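Local structure of S-adenosylmethionine:2-demethylmenaquinone methyltransferase (Geobacillus kaustophilus, 2PCN) at residues L45-E48 / A49-V53. The protein is a member of the RraA-like family, whose proteins share a compact alpha/beta fold and commonly assemble as trimers. Sequence-based numbering, arbitrary orientation.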
ATOM      1  N   LEU A  45      -8.902  22.566  15.677  1.00 11.06           N
ATOM      2  CA  LEU A  45      -9.321  21.793  16.836  1.00  7.60           C
ATOM      3  C   LEU A  45      -8.459  20.554  17.028  1.00  9.60           C
ATOM      4  O   LEU A  45      -8.362  20.027  18.135  1.00 10.24           O
ATOM      5  CB  LEU A  45     -10.795  21.408  16.710  1.00  6.46           C
ATOM      6  CG  LEU A  45     -11.711  22.633  16.810  1.00  9.87           C
ATOM      7  CD1 LEU A  45     -13.157  22.217  16.594  1.00 15.09           C
ATOM      8  CD2 LEU A  45     -11.529  23.286  18.180  1.00 15.65           C
ATOM      9  N   VAL A  46      -7.835  20.083  15.952  1.00 10.04           N
ATOM     10  CA  VAL A  46      -6.951  18.926  16.059  1.00 11.44           C
ATOM     11  C   VAL A  46      -5.743  19.403  16.860  1.00 10.85           C
ATOM     12  O   VAL A  46      -5.279  18.726  17.777  1.00 11.55           O
ATOM     13  CB  VAL A  46      -6.473  18.430  14.675  1.00 11.43           C
ATOM     14  CG1 VAL A  46      -5.488  17.280  14.846  1.00 13.36           C
ATOM     15  CG2 VAL A  46      -7.669  17.980  13.846  1.00  7.32           C
ATOM     16  N   ARG A  47      -5.244  20.588  16.517  1.00 10.96           N
ATOM     17  CA  ARG A  47      -4.099  21.142  17.225  1.00 11.50           C
ATOM     18  C   ARG A  47      -4.415  21.408  18.692  1.00  8.49           C
ATOM     19  O   ARG A  47      -3.647  21.035  19.573  1.00 11.25           O
ATOM     20  CB  ARG A  47      -3.625  22.438  16.565  1.00  8.85           C
ATOM     21  CG  ARG A  47      -2.535  23.140  17.363  1.00 18.58           C
ATOM     22  CD  ARG A  47      -1.706  24.068  16.503  1.00 23.26           C
ATOM     23  NE  ARG A  47      -0.506  24.498  17.217  1.00 31.39           N
ATOM     24  CZ  ARG A  47       0.622  24.880  16.629  1.00 33.56           C
ATOM     25  NH1 ARG A  47       0.715  24.887  15.304  1.00 29.55           N
ATOM     26  NH2 ARG A  47       1.663  25.246  17.366  1.00 35.48           N
ATOM     27  N   GLU A  48      -5.544  22.052  18.960  1.00 13.41           N
ATOM     28  CA  GLU A  48      -5.905  22.360  20.339  1.00 11.54           C
ATOM     29  C   GLU A  48      -6.042  21.092  21.176  1.00 14.65           C
ATOM     30  O   GLU A  48      -5.664  21.070  22.351  1.00 13.91           O
ATOM     31  CB  GLU A  48      -7.200  23.175  20.380  1.00 13.44           C
ATOM     32  CG  GLU A  48      -7.153  24.401  19.482  1.00 21.92           C
ATOM     33  CD  GLU A  48      -8.220  25.421  19.821  1.00 30.20           C
ATOM     34  OE1 GLU A  48      -9.382  25.018  20.039  1.00 32.49           O
ATOM     35  OE2 GLU A  48      -7.894  26.628  19.862  1.00 30.03           O
ATOM     36  N   ALA A  49      -6.577  20.034  20.571  1.00 12.62           N
ATOM     37  CA  ALA A  49      -6.734  18.766  21.269  1.00 11.54           C
ATOM     38  C   ALA A  49      -5.357  18.198  21.622  1.00  9.01           C
ATOM     39  O   ALA A  49      -5.108  17.801  22.764  1.00 10.53           O
ATOM     40  CB  ALA A  49      -7.505  17.771  20.391  1.00  8.34           C
ATOM     41  N   LEU A  50      -4.462  18.169  20.642  1.00  8.15           N
ATOM     42  CA  LEU A  50      -3.118  17.642  20.869  1.00 12.38           C
ATOM     43  C   LEU A  50      -2.361  18.415  21.940  1.00 10.49           C
ATOM     44  O   LEU A  50      -1.482  17.866  22.602  1.00 11.81           O
ATOM     45  CB  LEU A  50      -2.308  17.663  19.569  1.00  9.32           C
ATOM     46  CG  LEU A  50      -2.764  16.702  18.473  1.00 12.88           C
ATOM     47  CD1 LEU A  50      -1.941  16.934  17.212  1.00 15.58           C
ATOM     48  CD2 LEU A  50      -2.616  15.267  18.965  1.00 10.52           C
ATOM     49  N   GLU A  51      -2.706  19.685  22.113  1.00 14.49           N
ATOM     50  CA  GLU A  51      -2.030  20.515  23.105  1.00 17.14           C
ATOM     51  C   GLU A  51      -2.666  20.408  24.487  1.00 14.15           C
ATOM     52  O   GLU A  51      -2.097  20.889  25.464  1.00 13.86           O
ATOM     53  CB  GLU A  51      -2.045  21.984  22.668  1.00 19.37           C
ATOM     54  CG  GLU A  51      -1.504  22.234  21.272  1.00 17.40           C
ATOM     55  CD  GLU A  51      -1.631  23.687  20.851  1.00 20.10           C
ATOM     56  OE1 GLU A  51      -2.712  24.276  21.057  1.00 23.92           O
ATOM     57  OE2 GLU A  51      -0.654  24.237  20.302  1.00 23.00           O
ATOM     58  N   THR A  52      -3.825  19.760  24.577  1.00 12.73           N
ATOM     59  CA  THR A  52      -4.521  19.657  25.857  1.00 14.89           C
ATOM     60  C   THR A  52      -4.899  18.280  26.405  1.00 14.03           C
ATOM     61  O   THR A  52      -5.075  18.142  27.614  1.00 16.33           O
ATOM     62  CB  THR A  52      -5.801  20.509  25.831  1.00 16.93           C
ATOM     63  OG1 THR A  52      -6.664  20.033  24.790  1.00 16.41           O
ATOM     64  CG2 THR A  52      -5.455  21.973  25.570  1.00 12.61           C
ATOM     65  N   VAL A  53      -5.030  17.262  25.556  1.00 11.39           N
ATOM     66  CA  VAL A  53      -5.412  15.942  26.065  1.00 12.43           C
ATOM     67  C   VAL A  53      -4.354  15.325  26.993  1.00 13.57           C
ATOM     68  O   VAL A  53      -3.167  15.631  26.893  1.00 13.77           O
ATOM     69  CB  VAL A  53      -5.727  14.949  24.918  1.00 10.77           C
ATOM     70  CG1 VAL A  53      -6.891  15.470  24.093  1.00 11.93           C
ATOM     71  CG2 VAL A  53      -4.495  14.736  24.041  1.00 12.53           C
TER
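Arg47 and Glu51, one helical turn apart, are joined by a salt bridge in which Arg47 NE gives a nearly straight bond (172°) to Glu51 OE2 at 3.1 Å. The carboxylate oxygen lies at the edge of the guanidinium, close to its plane, yet is itself met from above the carboxylate plane, the two flat groups standing 81° apart. With CG anti to the backbone N (chi1 173°) and the chain extended as far as NE, Arg47 crosses the acid at a slant, its CG 3.6 Å from Glu51 CD. Beneath this bridge Glu51 N bonds to Arg47 O at 3.0 Å. Glu48 bonds through its backbone: its O accepts Thr52 OG1 at 2.8 Å and a weak bond from Glu51 N. Its carboxylate OE2 stays 5.8 Å from Glu51 OE1, so the like charges do not touch. Thr52 OG1 also bonds to Arg125, while Ala49 O accepts from both Thr52 N and Val53 N. On the inner face, Val46 CG1 approaches Leu50 CD1 at 4.3 Å, both side chains resting on Leu59 of strand 58-62 in a beta-alpha-beta unit. Arg47 and Glu51 touch Ile79 of helix 74-82, and Leu50 its Leu76. Arg75 lies near the Arg47 guanidinium, so Glu51 probably offsets part of the positive charge gathered between the two helices.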